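PDB 1Y7W: halotolerant alpha-type carbonic anhydrase (dCA II) from Dunaliella salina, which catalyses the reversible hydration of carbon dioxide to bicarbonate and a proton at a zinc centre, and tolerates high salt. Local coordinates for residues H130-F134 / L135-T139; L183-L186 / Q187-E191; N274-M277 / I278-L281. All coordinates share one frame; numbering follows the deposited sequence.

Contact 1: residues H130-F134 / L135-T139; sequences HFHHF and LSEHT. With ZN (zinc ion), chain D.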
loop_
_atom_site.group_PDB
_atom_site.type_symbol
_atom_site.label_atom_id
_atom_site.label_comp_id
_atom_site.label_asym_id
_atom_site.label_seq_id
_atom_site.Cartn_x
_atom_site.Cartn_y
_atom_site.Cartn_z
ATOM N N HIS A 130 -1.527 -0.345 4.572
ATOM C CA HIS A 130 -2.919 -0.854 4.536
ATOM C C HIS A 130 -2.991 -1.941 3.460
ATOM O O HIS A 130 -2.000 -2.192 2.749
ATOM C CB HIS A 130 -3.952 0.273 4.253
ATOM C CG HIS A 130 -3.710 0.989 2.954
ATOM N ND1 HIS A 130 -2.945 2.139 2.847
ATOM C CD2 HIS A 130 -4.070 0.668 1.700
ATOM C CE1 HIS A 130 -2.839 2.486 1.569
ATOM N NE2 HIS A 130 -3.512 1.609 0.850
ATOM N N PHE A 131 -4.160 -2.527 3.306
ATOM C CA PHE A 131 -4.265 -3.647 2.367
ATOM C C PHE A 131 -5.385 -3.507 1.333
ATOM O O PHE A 131 -6.409 -2.862 1.589
ATOM C CB PHE A 131 -4.568 -4.953 3.129
ATOM C CG PHE A 131 -3.505 -5.373 4.121
ATOM C CD1 PHE A 131 -3.539 -4.916 5.435
ATOM C CD2 PHE A 131 -2.472 -6.222 3.721
ATOM C CE1 PHE A 131 -2.548 -5.302 6.323
ATOM C CE2 PHE A 131 -1.468 -6.623 4.588
ATOM C CZ PHE A 131 -1.501 -6.155 5.903
ATOM N N HIS A 132 -5.189 -4.170 0.194
ATOM C CA HIS A 132 -6.252 -4.229 -0.837
ATOM C C HIS A 132 -6.404 -5.757 -0.883
ATOM O O HIS A 132 -5.460 -6.476 -1.240
ATOM C CB HIS A 132 -5.770 -3.587 -2.138
ATOM C CG HIS A 132 -5.615 -2.101 -2.005
ATOM N ND1 HIS A 132 -6.682 -1.241 -2.103
ATOM C CD2 HIS A 132 -4.553 -1.341 -1.622
ATOM C CE1 HIS A 132 -6.290 -0.005 -1.813
ATOM N NE2 HIS A 132 -5.005 -0.043 -1.514
ATOM N N HIS A 133 -7.584 -6.211 -0.436
ATOM C CA HIS A 133 -7.847 -7.633 -0.253
ATOM C C HIS A 133 -8.771 -8.308 -1.260
ATOM O O HIS A 133 -9.730 -7.709 -1.750
ATOM C CB HIS A 133 -8.321 -7.911 1.216
ATOM C CG HIS A 133 -9.106 -6.781 1.876
ATOM N ND1 HIS A 133 -10.427 -6.500 1.602
ATOM C CD2 HIS A 133 -8.737 -5.894 2.839
ATOM C CE1 HIS A 133 -10.839 -5.501 2.367
ATOM N NE2 HIS A 133 -9.828 -5.116 3.129
ATOM N N PHE A 134 -8.433 -9.573 -1.526
ATOM C CA PHE A 134 -9.083 -10.465 -2.466
ATOM C C PHE A 134 -8.696 -10.245 -3.923
ATOM O O PHE A 134 -8.552 -11.214 -4.673
ATOM C CB PHE A 134 -10.571 -10.482 -2.238
ATOM C CG PHE A 134 -10.914 -11.207 -0.960
ATOM C CD1 PHE A 134 -10.808 -12.608 -0.888
ATOM C CD2 PHE A 134 -11.183 -10.502 0.210
ATOM C CE1 PHE A 134 -10.963 -13.257 0.353
ATOM C CE2 PHE A 134 -11.334 -11.140 1.419
ATOM C CZ PHE A 134 -11.226 -12.508 1.498
ATOM N N LEU A 135 -8.494 -8.990 -4.335
ATOM C CA LEU A 135 -7.952 -8.769 -5.661
ATOM C C LEU A 135 -6.907 -7.654 -5.482
ATOM O O LEU A 135 -7.243 -6.651 -4.875
ATOM C CB LEU A 135 -9.020 -8.282 -6.664
ATOM C CG LEU A 135 -9.952 -9.381 -7.246
ATOM C CD1 LEU A 135 -10.897 -8.718 -8.256
ATOM C CD2 LEU A 135 -9.076 -10.497 -7.900
ATOM N N SER A 136 -5.709 -7.822 -6.004
ATOM C CA SER A 136 -4.687 -6.797 -5.940
ATOM C C SER A 136 -5.038 -5.605 -6.875
ATOM O O SER A 136 -5.833 -5.759 -7.838
ATOM C CB SER A 136 -3.330 -7.370 -6.359
ATOM O OG SER A 136 -3.404 -7.883 -7.681
ATOM N N GLU A 137 -4.488 -4.423 -6.572
ATOM C CA GLU A 137 -4.687 -3.245 -7.438
ATOM C C GLU A 137 -3.731 -3.365 -8.637
ATOM O O GLU A 137 -4.154 -3.357 -9.809
ATOM C CB GLU A 137 -4.416 -1.971 -6.617
ATOM C CG GLU A 137 -5.449 -1.850 -5.508
ATOM C CD GLU A 137 -5.700 -0.396 -5.092
ATOM O OE1 GLU A 137 -4.722 0.305 -4.752
ATOM O OE2 GLU A 137 -6.858 0.027 -5.106
ATOM N N HIS A 138 -2.429 -3.476 -8.383
ATOM C CA HIS A 138 -1.536 -3.695 -9.535
ATOM C C HIS A 138 -1.642 -5.161 -9.988
ATOM O O HIS A 138 -2.079 -6.009 -9.196
ATOM C CB HIS A 138 -0.061 -3.480 -9.195
ATOM C CG HIS A 138 0.268 -2.056 -8.916
ATOM N ND1 HIS A 138 0.043 -1.477 -7.677
ATOM C CD2 HIS A 138 0.717 -1.064 -9.731
ATOM C CE1 HIS A 138 0.334 -0.186 -7.749
ATOM N NE2 HIS A 138 0.738 0.091 -8.976
ATOM N N THR A 139 -1.308 -5.408 -11.260
ATOM C CA THR A 139 -1.215 -6.775 -11.770
ATOM C C THR A 139 0.234 -6.881 -12.268
ATOM O O THR A 139 0.881 -5.855 -12.525
ATOM C CB THR A 139 -2.185 -7.073 -12.954
ATOM O OG1 THR A 139 -2.045 -6.082 -13.970
ATOM C CG2 THR A 139 -3.620 -7.161 -12.478
HETATM ZN ZN ZN D . -3.567 1.391 -1.130
HETATM O O HOH W 1 -4.642 2.864 -1.704
#

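Contact 2: residues L183-L186 / Q187-E191; sequences LNSL and QTQIE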
loop_
_atom_site.group_PDB
_atom_site.type_symbol
_atom_site.label_atom_id
_atom_site.label_comp_id
_atom_site.label_asym_id
_atom_site.label_seq_id
_atom_site.Cartn_x
_atom_site.Cartn_y
_atom_site.Cartn_z
ATOM N N LEU A 183 0.999 -12.141 8.753
ATOM C CA LEU A 183 -0.458 -12.240 8.664
ATOM C C LEU A 183 -0.963 -13.197 9.764
ATOM O O LEU A 183 -2.018 -12.983 10.417
ATOM C CB LEU A 183 -0.881 -12.738 7.265
ATOM C CG LEU A 183 -0.660 -11.669 6.135
ATOM C CD1 LEU A 183 -1.212 -12.140 4.792
ATOM C CD2 LEU A 183 -1.323 -10.325 6.571
ATOM N N ASN A 184 -0.207 -14.254 9.994
ATOM C CA ASN A 184 -0.644 -15.154 11.059
ATOM C C ASN A 184 -0.686 -14.474 12.416
ATOM O O ASN A 184 -1.622 -14.640 13.176
ATOM C CB ASN A 184 0.239 -16.393 11.141
ATOM C CG ASN A 184 -0.587 -17.633 11.156
ATOM O OD1 ASN A 184 -1.086 -18.090 10.099
ATOM N ND2 ASN A 184 -0.823 -18.163 12.353
ATOM N N SER A 185 0.327 -13.701 12.733
ATOM C CA SER A 185 0.353 -13.035 14.006
ATOM C C SER A 185 -0.770 -12.036 14.098
ATOM O O SER A 185 -1.451 -11.987 15.123
ATOM C CB SER A 185 1.700 -12.360 14.228
ATOM O OG SER A 185 1.628 -11.440 15.297
ATOM N N LEU A 186 -0.971 -11.234 13.046
ATOM C CA LEU A 186 -2.061 -10.229 13.073
ATOM C C LEU A 186 -3.425 -10.899 13.291
ATOM O O LEU A 186 -4.250 -10.469 14.100
ATOM C CB LEU A 186 -2.090 -9.481 11.727
ATOM C CG LEU A 186 -3.119 -8.384 11.509
ATOM C CD1 LEU A 186 -2.848 -7.261 12.541
ATOM C CD2 LEU A 186 -2.971 -7.812 10.086
ATOM N N GLN A 187 -3.658 -11.952 12.547
ATOM C CA GLN A 187 -4.904 -12.706 12.633
ATOM C C GLN A 187 -5.117 -13.256 14.048
ATOM O O GLN A 187 -6.211 -13.157 14.603
ATOM C CB GLN A 187 -4.888 -13.850 11.601
ATOM C CG GLN A 187 -6.082 -14.779 11.709
ATOM C CD GLN A 187 -6.270 -15.664 10.502
ATOM O OE1 GLN A 187 -5.338 -16.334 10.053
ATOM N NE2 GLN A 187 -7.490 -15.690 9.976
ATOM N N THR A 188 -4.062 -13.799 14.631
ATOM C CA THR A 188 -4.105 -14.381 15.963
ATOM C C THR A 188 -4.374 -13.310 16.985
ATOM O O THR A 188 -5.186 -13.495 17.881
ATOM C CB THR A 188 -2.753 -15.099 16.282
ATOM O OG1 THR A 188 -2.627 -16.245 15.430
ATOM C CG2 THR A 188 -2.706 -15.560 17.736
ATOM N N GLN A 189 -3.674 -12.184 16.870
ATOM C CA GLN A 189 -3.879 -11.097 17.787
ATOM C C GLN A 189 -5.292 -10.554 17.718
ATOM O O GLN A 189 -5.939 -10.294 18.736
ATOM C CB GLN A 189 -2.928 -9.950 17.472
ATOM C CG GLN A 189 -1.457 -10.230 17.759
ATOM C CD GLN A 189 -0.628 -9.025 17.382
ATOM O OE1 GLN A 189 -0.658 -7.982 18.063
ATOM N NE2 GLN A 189 0.084 -9.138 16.255
ATOM N N ILE A 190 -5.751 -10.297 16.499
ATOM C CA ILE A 190 -7.092 -9.757 16.346
ATOM C C ILE A 190 -8.191 -10.756 16.783
ATOM O O ILE A 190 -9.071 -10.409 17.542
ATOM C CB ILE A 190 -7.311 -9.292 14.880
ATOM C CG1 ILE A 190 -6.458 -8.018 14.646
ATOM C CG2 ILE A 190 -8.785 -8.899 14.657
ATOM C CD1 ILE A 190 -6.421 -7.562 13.165
ATOM N N GLU A 191 -8.120 -11.978 16.289
ATOM C CA GLU A 191 -9.129 -12.959 16.603
ATOM C C GLU A 191 -9.181 -13.164 18.116
ATOM O O GLU A 191 -10.251 -13.394 18.684
ATOM C CB GLU A 191 -8.829 -14.239 15.816
ATOM C CG GLU A 191 -9.114 -14.019 14.297
ATOM C CD GLU A 191 -9.130 -15.312 13.468
ATOM O OE1 GLU A 191 -9.569 -15.251 12.277
ATOM O OE2 GLU A 191 -8.707 -16.373 13.996
#

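Contact 3: residues N274-M277 / I278-L281; sequences NNRM and IQDL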
loop_
_atom_site.group_PDB
_atom_site.type_symbol
_atom_site.label_atom_id
_atom_site.label_comp_id
_atom_site.label_asym_id
_atom_site.label_seq_id
_atom_site.Cartn_x
_atom_site.Cartn_y
_atom_site.Cartn_z
ATOM N N ASN A 274 -11.555 -4.547 -2.323
ATOM C CA ASN A 274 -11.319 -3.101 -2.441
ATOM C C ASN A 274 -10.180 -2.639 -3.325
ATOM O O ASN A 274 -9.228 -1.955 -2.862
ATOM C CB ASN A 274 -11.149 -2.540 -1.012
ATOM C CG ASN A 274 -9.931 -3.115 -0.296
ATOM O OD1 ASN A 274 -9.562 -4.272 -0.524
ATOM N ND2 ASN A 274 -9.308 -2.319 0.607
ATOM N N ASN A 275 -10.213 -3.061 -4.588
ATOM C CA ASN A 275 -9.211 -2.641 -5.551
ATOM C C ASN A 275 -9.766 -1.691 -6.614
ATOM O O ASN A 275 -10.876 -1.896 -7.168
ATOM C CB ASN A 275 -8.594 -3.849 -6.293
ATOM C CG ASN A 275 -9.652 -4.617 -7.103
ATOM O OD1 ASN A 275 -10.692 -4.926 -6.576
ATOM N ND2 ASN A 275 -9.376 -4.897 -8.358
ATOM N N ARG A 276 -8.966 -0.652 -6.927
ATOM C CA ARG A 276 -9.332 0.237 -8.022
ATOM C C ARG A 276 -8.855 -0.495 -9.307
ATOM O O ARG A 276 -7.788 -1.144 -9.307
ATOM C CB ARG A 276 -8.560 1.565 -7.980
ATOM C CG ARG A 276 -9.010 2.469 -9.124
ATOM C CD ARG A 276 -8.091 3.743 -9.140
ATOM N NE ARG A 276 -8.633 4.795 -10.016
ATOM C CZ ARG A 276 -7.991 5.919 -10.311
ATOM N NH1 ARG A 276 -6.775 6.117 -9.801
ATOM N NH2 ARG A 276 -8.554 6.844 -11.107
ATOM N N MET A 277 -9.611 -0.383 -10.398
ATOM C CA MET A 277 -9.184 -1.034 -11.662
ATOM C C MET A 277 -7.865 -0.457 -12.230
ATOM O O MET A 277 -7.483 0.713 -11.952
ATOM C CB MET A 277 -10.273 -0.855 -12.718
ATOM C CG MET A 277 -10.576 0.615 -12.935
ATOM S SD MET A 277 -12.148 0.919 -13.800
ATOM C CE MET A 277 -11.847 -0.036 -15.273
ATOM N N ILE A 278 -7.168 -1.232 -13.047
ATOM C CA ILE A 278 -5.910 -0.721 -13.592
ATOM C C ILE A 278 -6.157 0.452 -14.564
ATOM O O ILE A 278 -7.219 0.569 -15.166
ATOM C CB ILE A 278 -5.025 -1.813 -14.276
ATOM C CG1 ILE A 278 -5.837 -2.545 -15.282
ATOM C CG2 ILE A 278 -4.394 -2.787 -13.202
ATOM C CD1 ILE A 278 -4.964 -3.403 -16.189
ATOM N N GLN A 279 -5.144 1.292 -14.714
ATOM C CA GLN A 279 -5.235 2.537 -15.475
ATOM C C GLN A 279 -4.317 2.550 -16.659
ATOM O O GLN A 279 -3.348 1.817 -16.705
ATOM C CB GLN A 279 -4.863 3.702 -14.535
ATOM C CG GLN A 279 -5.738 3.789 -13.265
ATOM C CD GLN A 279 -7.144 4.272 -13.557
ATOM O OE1 GLN A 279 -7.351 5.303 -14.220
ATOM N NE2 GLN A 279 -8.132 3.510 -13.099
ATOM N N ASP A 280 -4.624 3.421 -17.611
ATOM C CA ASP A 280 -3.831 3.573 -18.797
ATOM C C ASP A 280 -2.423 4.083 -18.486
ATOM O O ASP A 280 -2.302 5.087 -17.829
ATOM C CB ASP A 280 -4.501 4.541 -19.736
ATOM C CG ASP A 280 -3.727 4.689 -21.040
ATOM O OD1 ASP A 280 -3.596 3.727 -21.831
ATOM O OD2 ASP A 280 -3.212 5.776 -21.258
ATOM N N LEU A 281 -1.387 3.382 -18.955
ATOM C CA LEU A 281 0.013 3.786 -18.720
ATOM C C LEU A 281 0.301 5.124 -19.407
ATOM O O LEU A 281 1.109 5.942 -18.955
ATOM C CB LEU A 281 0.954 2.713 -19.274
ATOM C CG LEU A 281 2.436 2.897 -18.937
ATOM C CD1 LEU A 281 2.573 2.918 -17.396
ATOM C CD2 LEU A 281 3.264 1.775 -19.538
#

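Contact 1: residues H130-F134 / L135-T139
The carboxylate of E137 lies flat over one face of the zinc-binding imidazole of H132, the two planes only 10° apart and E137 OE1 3.2 Å above the ring. This stack belongs to the active site of the alpha-carbonic anhydrase fold, at the end of strand 120-133. E137 OE1 sits over the middle of the ring, while E137 OE2 overhangs the rim by H132 ND1, 3.3 Å away. Neither oxygen is hydrogen-bonded to the ring: both lie off its plane, H132 NE2 has no hydrogen to give while it binds zinc at 2.1 Å, and H132 ND1 is bonded to N274 O, a second-shell acceptor that fixes the ring's turn. E137 CG adds a CH-pi contact, 3.8 Å from the H132 ring centroid. The glutamate gets there because CG sits beside its own backbone N (chi1 -65°) and the chain then runs out extended. H130 NE2 reaches the metal at 2.0 Å, with H132 NE2 in the plane of the H130 ring; H150 is the third histidine and a water a further ligand. E137 OE1 bonds to T232 OG1, as in the Glu-Thr pair of this enzyme family, and E137 OE2 to the backbone N of R276, which together hold the carboxylate at both oxygens. Between H132 and E137 the chain reverses through a gamma turn at F134, whose phi is positive; the closing bond, L135 N to H133 O at 3.1 Å, is weak. Further on, S136 OG donates to H138 O at 2.8 Å, nearly in line with that carbonyl.

Contact 2: residues L183-L186 / Q187-E191
The carbonyl oxygen of N184 accepts two bonds from T188, one from the backbone N at 3.0 Å and one from the hydroxyl OG1 at 2.9 Å. They arrive from opposite faces of the carbonyl plane, and OG1 stands 35° out of it. The hydroxyl can turn back this far because it lies beside the threonine's own backbone N (chi1 -68°), leaving CG2 anti to that N. At the next residue, S185 O takes Q189 N at 2.8 Å and a weak second bond from Q189 NE2. The same amide nitrogen donates to S185 OG at 2.9 Å, with the hydroxyl 30° out of the amide plane, so NE2 spans a backbone and a side-chain acceptor of one residue. The backbone bonds follow the i to i+4 pattern of an alpha-helix, here 181-195, continued by Q187 N to L183 O and by I190 N to L186 O; the side-chain bonds are laid over it. Q189 OE1 accepts from D209 N, and N184 OD1 from Q255 NE2 of helix 253-266. Q187 NE2 serves two acceptors, E254 O at the start of that neighbouring helix and E191 OE1 at 3.1 Å, the latter met from above the carboxylate plane. On the buried side L186 and I190 run alongside each other, with L186 CD1 and I190 CD1 3.6 Å apart. I190 also packs on L258, and L186 on I208, while Q187 CB rests 3.2 Å from L183 O, beside the bond that Q187 N makes to that oxygen.

Contact 3: residues N274-M277 / I278-L281
The side-chain amide of Q279 folds back on the two residues R276 and M277, in an extended stretch of the long loop that joins helix 253-266 to strand 287-289 in this alpha-carbonic anhydrase fold. The chain here has no regular helix or strand. I278 comes first: with CG1 between its backbone N and carbonyl carbon (chi1 53°), it sends CG2 to the other side, where it rests against E137 O.

Q279 carries most of the contact. Its chain bends back at chi2 (-72°), returning the amide towards the preceding residues. Q279 NE2 donates to M277 O at 3.1 Å along a nearly straight N-H line; the oxygen lies in the glutamine amide plane, whereas the donor approaches from well above the carbonyl plane. That same amide is stacked on the guanidinium of R276, the planes 24° apart, with Q279 NE2 3.2 Å above the arginine plane and displaced towards its rim. Q279 NE2 and R276 NE, 3.4 Å apart, are both donors, so this is stacking without a hydrogen bond; Q279 OE1 leans instead over R276 NH2, at 3.7 Å. The arginine is stretched out from CG to NE, and its far end is held by R276 NH1 bonding to Q51 OE1. With an alanine here in place of Q279, M277 O is likely to lose its side-chain donor and the R276 guanidinium the amide stacked on one face. The Q279 backbone pairs with P53, tying the loop to the segment near Q51. Beyond it, D280 O and L281 O accept from one guanidinium, R284 NH2 bonding to the first and R284 NE to the second.

In the fold
Contacts 1, 2 and 3 come in that order along one chain. Contact 1 ends strand 120-133 of the central mixed sheet, contact 2 lies on helix 181-195, and contact 3 belongs to the loop before the edge strand 287-289. The centres of 130-139 and 274-281 are about 10 Å apart, and the two join directly: N274 OD1 lies 2.8 Å from H133 N, and N275 CB packs 3.4 Å from L135 O. The late loop thus forms part of the zinc site's second shell. Contact 2 is peripheral, about 19 Å from contact 1 and 29 Å from contact 3 between centres; it meets contact 1 where L183 CD2 packs on F131 CE2.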